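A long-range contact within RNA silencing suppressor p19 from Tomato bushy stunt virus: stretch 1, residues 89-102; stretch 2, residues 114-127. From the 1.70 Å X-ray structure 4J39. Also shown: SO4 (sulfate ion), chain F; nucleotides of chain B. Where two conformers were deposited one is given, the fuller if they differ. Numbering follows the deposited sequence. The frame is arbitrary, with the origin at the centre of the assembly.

Stretch 1, residues 89-102: TYSIRFRGVSITVS
Stretch 2 114-127: MAIRSKQELLQLAP

Stretch 1 is a β-hairpin: strand 89-94 and strand 97-102 run antiparallel, joined by a type I' turn from Phe 94 to Val 97. Paired backbone hydrogen bonds link Tyr 90 with Val 101 (N to O, 2.8 Å each way), Ile 92 with Ile 99 and Phe 94 with Val 97. The turn needs positive phi at both central residues, Arg 95 at 56/45 and Gly 96 at 88/-9; at the latter angles a CB would jam against the preceding carbonyl O, so glycine fits. Stretch 2 opens inside an α-helix that begins earlier in the chain; after it comes an extended tail at Leu 125 and Ala 126 (phi near -60°, psi 135° and 155°). The helix packs on one face of the hairpin, 3° from parallel to the first strand, with axes 9.1 Å apart, and at 172° to the second, 8.8 Å apart. The register sets CA of Ile 92 6.8 Å from CA of Lys 119, CA of Phe 94 7.1 Å from CA of Leu 122, CA of Ile 99 7.2 Å from CA of Ser 118, and CA of Val 101 6.1 Å from CA of Ala 115.

Strand alternation sends Tyr 90 (t), Ile 92 (t, t), Phe 94 (t), Val 97 (chi1 -13°, between wells), Ile 99 (m, t) and Val 101 (t) toward the helix; β-branched and aromatic side chains suit a strand face that a helix covers. Together the stretches bury 781 Å², and Leu 122 (t, p) gives the most. Its CD2 lies 3.9 Å from both Ile 92 CG2 and Phe 94 CB, its CD1 3.8 Å from Val 97 CG2, and its CB 4.1 Å from Ile 99 CD1; a branched aliphatic side chain can thus touch both strands.

Ala 115, small, suits the close approach to Val 101: its CB meets Tyr 90 CD2 obliquely at 3.6 Å, and its CA lies 3.9 Å from Val 101 CG2. Ser 118 (m) is a small, buried polar residue; its OG donates to Met 114 O at 2.8 Å, satisfying its polarity while it packs 3.7 Å from Val 101 CG2. Lys 119, all t, leaves sideways; its aliphatic stem serves as apolar surface, with CG 3.6 Å from Ile 92 CD1. Its CD also lies 3.6 Å from Tyr 90 OH, while NZ is bonded elsewhere in the structure. Leu 123 (m, t) also starts sideways, but its CD2 comes over a face of the Phe 94 ring, 4.1 Å from the centroid, in a CH-π contact.

Beyond the helix, Arg 95 (m, t, p) holds the tail. Its NH1 donates to Leu 125 O at 3.0 Å; weak bonds reach Ala 126 O from NH1 at 3.5 Å and NH2 at 3.4 Å. NH2 also forms a salt bridge with the terminal carboxylate, 3.2 Å from Pro 127 OXT. The planar, multidentate guanidinium suits these acceptors, which gather along its edge.

On the opposite face of the hairpin, Arg 93 points away and donates from NH1 to U12 OP1 at 3.1 Å, as befits an RNA-binding suppressor.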

# COMPACT_ATOMS: atom_id res chain seq x y z
N THR A 89 -10.37 -3.68 -2.41
CA THR A 89 -9.17 -2.90 -2.65
C THR A 89 -9.33 -1.43 -2.39
O THR A 89 -10.29 -0.77 -2.86
CB THR A 89 -8.63 -3.05 -4.12
OG1 THR A 89 -8.36 -4.39 -4.42
CG2 THR A 89 -7.32 -2.41 -4.30
N TYR A 90 -8.36 -0.84 -1.62
CA TYR A 90 -8.33 0.60 -1.47
C TYR A 90 -7.06 1.10 -2.18
O TYR A 90 -6.00 0.43 -2.06
CB TYR A 90 -8.25 0.99 0.05
CG TYR A 90 -8.05 2.45 0.20
CD1 TYR A 90 -9.03 3.42 -0.10
CD2 TYR A 90 -6.79 2.96 0.57
CE1 TYR A 90 -8.88 4.74 0.08
CE2 TYR A 90 -6.55 4.31 0.69
CZ TYR A 90 -7.55 5.25 0.44
OH TYR A 90 -7.40 6.58 0.58
N SER A 91 -7.14 2.14 -2.95
CA SER A 91 -5.97 2.80 -3.54
C SER A 91 -5.96 4.25 -3.30
O SER A 91 -6.99 4.91 -3.30
CB SER A 91 -6.05 2.58 -5.00
OG SER A 91 -4.73 2.47 -5.56
N ILE A 92 -4.77 4.83 -3.14
CA ILE A 92 -4.61 6.23 -3.04
C ILE A 92 -3.31 6.65 -3.83
O ILE A 92 -2.32 5.87 -3.81
CB ILE A 92 -4.48 6.74 -1.58
CG1 ILE A 92 -4.42 8.25 -1.57
CG2 ILE A 92 -3.45 5.91 -0.76
CD1 ILE A 92 -4.55 8.80 -0.06
N ARG A 93 -3.37 7.75 -4.56
CA ARG A 93 -2.26 8.28 -5.26
C ARG A 93 -2.07 9.77 -4.94
O ARG A 93 -3.03 10.59 -4.99
CB ARG A 93 -2.43 8.06 -6.75
CG ARG A 93 -1.35 8.77 -7.52
CD ARG A 93 -1.01 8.12 -8.75
NE ARG A 93 0.09 8.80 -9.46
CZ ARG A 93 0.63 8.34 -10.57
NH1 ARG A 93 0.18 7.20 -11.09
NH2 ARG A 93 1.57 9.02 -11.20
N PHE A 94 -0.83 10.10 -4.54
CA PHE A 94 -0.48 11.48 -4.23
C PHE A 94 1.01 11.72 -4.58
O PHE A 94 1.86 10.90 -4.19
CB PHE A 94 -0.77 11.74 -2.75
CG PHE A 94 -0.56 13.14 -2.34
CD1 PHE A 94 -1.16 14.21 -2.98
CD2 PHE A 94 0.29 13.40 -1.21
CE1 PHE A 94 -0.97 15.56 -2.52
CE2 PHE A 94 0.53 14.70 -0.81
CZ PHE A 94 -0.10 15.75 -1.42
N ARG A 95 1.29 12.75 -5.36
CA ARG A 95 2.71 13.17 -5.61
C ARG A 95 3.58 12.01 -6.17
O ARG A 95 4.70 11.76 -5.71
CB ARG A 95 3.32 13.67 -4.31
CG ARG A 95 2.64 14.98 -3.81
CD ARG A 95 3.17 15.34 -2.43
NE ARG A 95 4.61 15.53 -2.46
CZ ARG A 95 5.45 15.37 -1.42
NH1 ARG A 95 4.99 14.97 -0.21
NH2 ARG A 95 6.76 15.61 -1.62
N GLY A 96 3.04 11.28 -7.14
CA GLY A 96 3.82 10.30 -7.83
C GLY A 96 3.83 8.91 -7.19
O GLY A 96 4.35 7.94 -7.75
N VAL A 97 3.27 8.78 -5.96
CA VAL A 97 3.29 7.51 -5.29
C VAL A 97 1.86 6.98 -5.05
O VAL A 97 0.98 7.74 -4.62
CB VAL A 97 4.18 7.42 -3.96
CG1 VAL A 97 5.23 8.63 -3.66
CG2 VAL A 97 3.74 6.43 -2.91
N SER A 98 1.67 5.72 -5.44
CA SER A 98 0.41 4.98 -5.28
C SER A 98 0.61 3.91 -4.22
O SER A 98 1.66 3.25 -4.16
CB SER A 98 0.12 4.36 -6.61
OG SER A 98 -0.90 3.48 -6.47
N ILE A 99 -0.34 3.84 -3.29
CA ILE A 99 -0.45 2.78 -2.35
C ILE A 99 -1.76 2.01 -2.55
O ILE A 99 -2.86 2.62 -2.59
CB ILE A 99 -0.31 3.25 -0.89
CG1 ILE A 99 1.02 4.07 -0.77
CG2 ILE A 99 -0.39 2.10 0.09
CD1 ILE A 99 1.23 4.64 0.71
N THR A 100 -1.70 0.71 -2.61
CA THR A 100 -2.92 -0.10 -2.73
C THR A 100 -2.98 -1.12 -1.56
O THR A 100 -2.04 -1.83 -1.25
CB THR A 100 -3.01 -0.78 -4.07
OG1 THR A 100 -3.01 0.21 -5.10
CG2 THR A 100 -4.25 -1.64 -4.20
N VAL A 101 -4.13 -1.30 -0.93
CA VAL A 101 -4.28 -2.21 0.11
C VAL A 101 -5.41 -3.15 -0.31
O VAL A 101 -6.51 -2.69 -0.61
CB VAL A 101 -4.70 -1.51 1.51
CG1 VAL A 101 -4.98 -2.53 2.68
CG2 VAL A 101 -3.77 -0.37 1.96
N SER A 102 -5.13 -4.45 -0.35
CA SER A 102 -6.09 -5.41 -1.01
C SER A 102 -6.22 -6.70 -0.22
O SER A 102 -5.23 -7.19 0.43
CB SER A 102 -5.64 -5.71 -2.47
OG SER A 102 -4.29 -6.00 -2.59
N MET A 114 -5.47 -0.76 7.76
CA MET A 114 -4.23 -0.47 7.02
C MET A 114 -4.43 0.65 6.00
O MET A 114 -3.49 1.46 5.75
CB MET A 114 -3.67 -1.73 6.30
CG MET A 114 -3.26 -2.88 7.21
SD MET A 114 -2.03 -2.27 8.47
CE MET A 114 -0.94 -1.27 7.60
N ALA A 115 -5.60 0.73 5.38
CA ALA A 115 -5.92 1.78 4.39
C ALA A 115 -5.85 3.19 5.04
O ALA A 115 -5.29 4.10 4.50
CB ALA A 115 -7.33 1.50 3.78
N ILE A 116 -6.39 3.34 6.25
CA ILE A 116 -6.46 4.65 6.84
C ILE A 116 -5.03 5.14 7.30
O ILE A 116 -4.74 6.30 7.13
CB ILE A 116 -7.47 4.76 8.03
CG1 ILE A 116 -7.69 6.19 8.33
CG2 ILE A 116 -7.19 3.93 9.20
CD1 ILE A 116 -8.38 6.94 7.34
N ARG A 117 -4.26 4.17 7.76
CA ARG A 117 -2.86 4.39 8.21
C ARG A 117 -2.04 4.78 6.95
O ARG A 117 -1.29 5.79 6.92
CB ARG A 117 -2.28 3.13 8.89
CG ARG A 117 -2.87 2.72 10.23
CD ARG A 117 -2.10 1.52 10.92
NE ARG A 117 -2.63 1.05 12.21
CZ ARG A 117 -3.93 1.15 12.63
NH1 ARG A 117 -4.94 1.72 11.91
NH2 ARG A 117 -4.25 0.63 13.80
N SER A 118 -2.31 4.08 5.83
CA SER A 118 -1.58 4.39 4.56
C SER A 118 -1.86 5.78 4.05
O SER A 118 -0.98 6.53 3.61
CB SER A 118 -2.04 3.40 3.48
OG SER A 118 -1.60 2.06 3.72
N LYS A 119 -3.14 6.10 4.07
CA LYS A 119 -3.61 7.39 3.63
C LYS A 119 -2.90 8.50 4.50
O LYS A 119 -2.44 9.44 3.97
CB LYS A 119 -5.15 7.54 3.80
CG LYS A 119 -5.70 8.83 3.35
CD LYS A 119 -7.27 8.78 3.48
CE LYS A 119 -8.00 9.96 2.95
NZ LYS A 119 -9.52 9.67 2.90
N GLN A 120 -3.06 8.38 5.77
CA GLN A 120 -2.41 9.37 6.69
C GLN A 120 -0.87 9.56 6.39
O GLN A 120 -0.44 10.69 6.16
CB GLN A 120 -2.55 8.86 8.13
CG GLN A 120 -4.01 8.84 8.72
CD GLN A 120 -4.26 7.91 9.96
OE1 GLN A 120 -5.37 7.86 10.45
NE2 GLN A 120 -3.24 7.20 10.45
N GLU A 121 -0.15 8.47 6.20
CA GLU A 121 1.33 8.57 6.05
C GLU A 121 1.68 9.15 4.71
O GLU A 121 2.59 9.98 4.59
CB GLU A 121 1.95 7.18 6.27
CG GLU A 121 1.54 6.59 7.71
CD GLU A 121 2.61 6.44 8.86
OE1 GLU A 121 3.69 5.80 8.65
OE2 GLU A 121 2.29 6.94 9.97
N LEU A 122 0.91 8.79 3.66
CA LEU A 122 1.18 9.38 2.36
C LEU A 122 0.94 10.87 2.27
O LEU A 122 1.72 11.66 1.70
CB LEU A 122 0.30 8.63 1.27
CG LEU A 122 0.58 9.05 -0.13
CD1 LEU A 122 2.12 9.00 -0.59
CD2 LEU A 122 -0.30 8.22 -1.18
N LEU A 123 -0.18 11.30 2.85
CA LEU A 123 -0.59 12.68 2.82
C LEU A 123 0.36 13.55 3.73
O LEU A 123 0.54 14.72 3.45
CB LEU A 123 -2.06 12.81 3.21
CG LEU A 123 -3.07 12.15 2.24
CD1 LEU A 123 -4.58 12.38 2.83
CD2 LEU A 123 -2.84 12.70 0.83
N GLN A 124 1.05 12.91 4.64
CA GLN A 124 1.97 13.67 5.54
C GLN A 124 3.44 13.54 5.16
O GLN A 124 4.31 14.12 5.88
CB GLN A 124 1.86 13.19 6.94
CG GLN A 124 0.51 13.37 7.58
CD GLN A 124 0.46 12.97 9.03
OE1 GLN A 124 0.19 13.82 9.90
NE2 GLN A 124 0.72 11.71 9.32
N LEU A 125 3.73 12.83 4.09
CA LEU A 125 5.12 12.56 3.73
C LEU A 125 5.81 13.89 3.45
O LEU A 125 5.27 14.74 2.74
CB LEU A 125 5.17 11.74 2.45
CG LEU A 125 6.16 10.57 2.16
CD1 LEU A 125 6.40 10.58 0.59
CD2 LEU A 125 7.45 10.47 3.10
N ALA A 126 7.03 14.05 3.97
CA ALA A 126 7.77 15.32 3.82
C ALA A 126 8.04 15.70 2.34
O ALA A 126 8.06 14.82 1.45
CB ALA A 126 9.08 15.31 4.69
N PRO A 127 8.21 17.01 2.08
CA PRO A 127 8.47 17.49 0.69
C PRO A 127 9.59 16.69 -0.04
O PRO A 127 10.40 16.00 0.60
CB PRO A 127 8.89 18.96 0.88
CG PRO A 127 9.34 19.06 2.39
CD PRO A 127 8.38 18.10 3.08
OXT PRO A 127 9.75 16.71 -1.28
S SO4 F . 1.24 12.23 -10.14
O1 SO4 F . 0.71 11.69 -8.81
O2 SO4 F . 2.42 11.58 -10.74
O3 SO4 F . 0.25 12.20 -11.23
O4 SO4 F . 1.69 13.60 -9.86
P U B 12 -1.94 4.00 -10.48
OP1 U B 12 -1.90 5.33 -9.80
OP2 U B 12 -2.82 4.01 -11.60
O5' U B 12 -0.49 3.50 -10.88
C5' U B 12 0.57 3.44 -9.89
C4' U B 12 1.84 2.88 -10.44
O4' U B 12 1.56 1.51 -10.85
C3' U B 12 2.32 3.48 -11.76
O3' U B 12 3.02 4.68 -11.64
C2' U B 12 3.27 2.40 -12.23
O2' U B 12 4.45 2.26 -11.45
C1' U B 12 2.37 1.21 -11.97
N1 U B 12 1.40 0.80 -13.02
C2 U B 12 1.90 0.04 -14.04
O2 U B 12 3.08 -0.19 -14.17
N3 U B 12 0.95 -0.38 -14.96
C4 U B 12 -0.40 -0.17 -15.02
O4 U B 12 -1.05 -0.71 -15.94
C5 U B 12 -0.88 0.63 -13.90
C6 U B 12 0.03 1.07 -12.98
P C B 11 -7.24 1.29 -10.51
OP1 C B 11 -7.93 2.38 -9.77
OP2 C B 11 -7.16 1.04 -12.02
O5' C B 11 -5.68 1.32 -10.15
C5' C B 11 -5.30 1.48 -8.78
C4' C B 11 -3.84 1.08 -8.71
O4' C B 11 -3.69 -0.33 -8.99
C3' C B 11 -2.90 1.68 -9.75
O3' C B 11 -2.60 3.01 -9.42
C2' C B 11 -1.71 0.78 -9.59
O2' C B 11 -1.07 1.04 -8.32
C1' C B 11 -2.44 -0.53 -9.61
N1 C B 11 -2.73 -1.13 -10.96
C2 C B 11 -1.71 -1.80 -11.61
O2 C B 11 -0.59 -1.88 -11.12
N3 C B 11 -1.95 -2.38 -12.81
C4 C B 11 -3.16 -2.24 -13.35
N4 C B 11 -3.41 -2.80 -14.55
C5 C B 11 -4.19 -1.55 -12.74
C6 C B 11 -3.94 -1.00 -11.53
P G B 13 2.96 5.80 -12.77
OP1 G B 13 3.64 6.98 -12.14
OP2 G B 13 1.64 5.95 -13.41
O5' G B 13 3.97 5.20 -13.86
C5' G B 13 5.32 4.99 -13.52
C4' G B 13 6.06 4.30 -14.64
O4' G B 13 5.53 2.98 -14.75
C3' G B 13 5.87 4.86 -16.07
O3' G B 13 6.75 5.98 -16.24
C2' G B 13 6.27 3.67 -16.91
O2' G B 13 7.64 3.42 -16.90
C1' G B 13 5.55 2.59 -16.13
N9 G B 13 4.19 2.33 -16.53
C8 G B 13 3.03 2.73 -15.95
N7 G B 13 1.94 2.28 -16.54
C5 G B 13 2.45 1.59 -17.64
C6 G B 13 1.78 0.90 -18.74
O6 G B 13 0.57 0.74 -18.92
N1 G B 13 2.67 0.32 -19.69
C2 G B 13 4.03 0.42 -19.64
N2 G B 13 4.72 -0.16 -20.67
N3 G B 13 4.69 1.08 -18.65
C4 G B 13 3.82 1.61 -17.65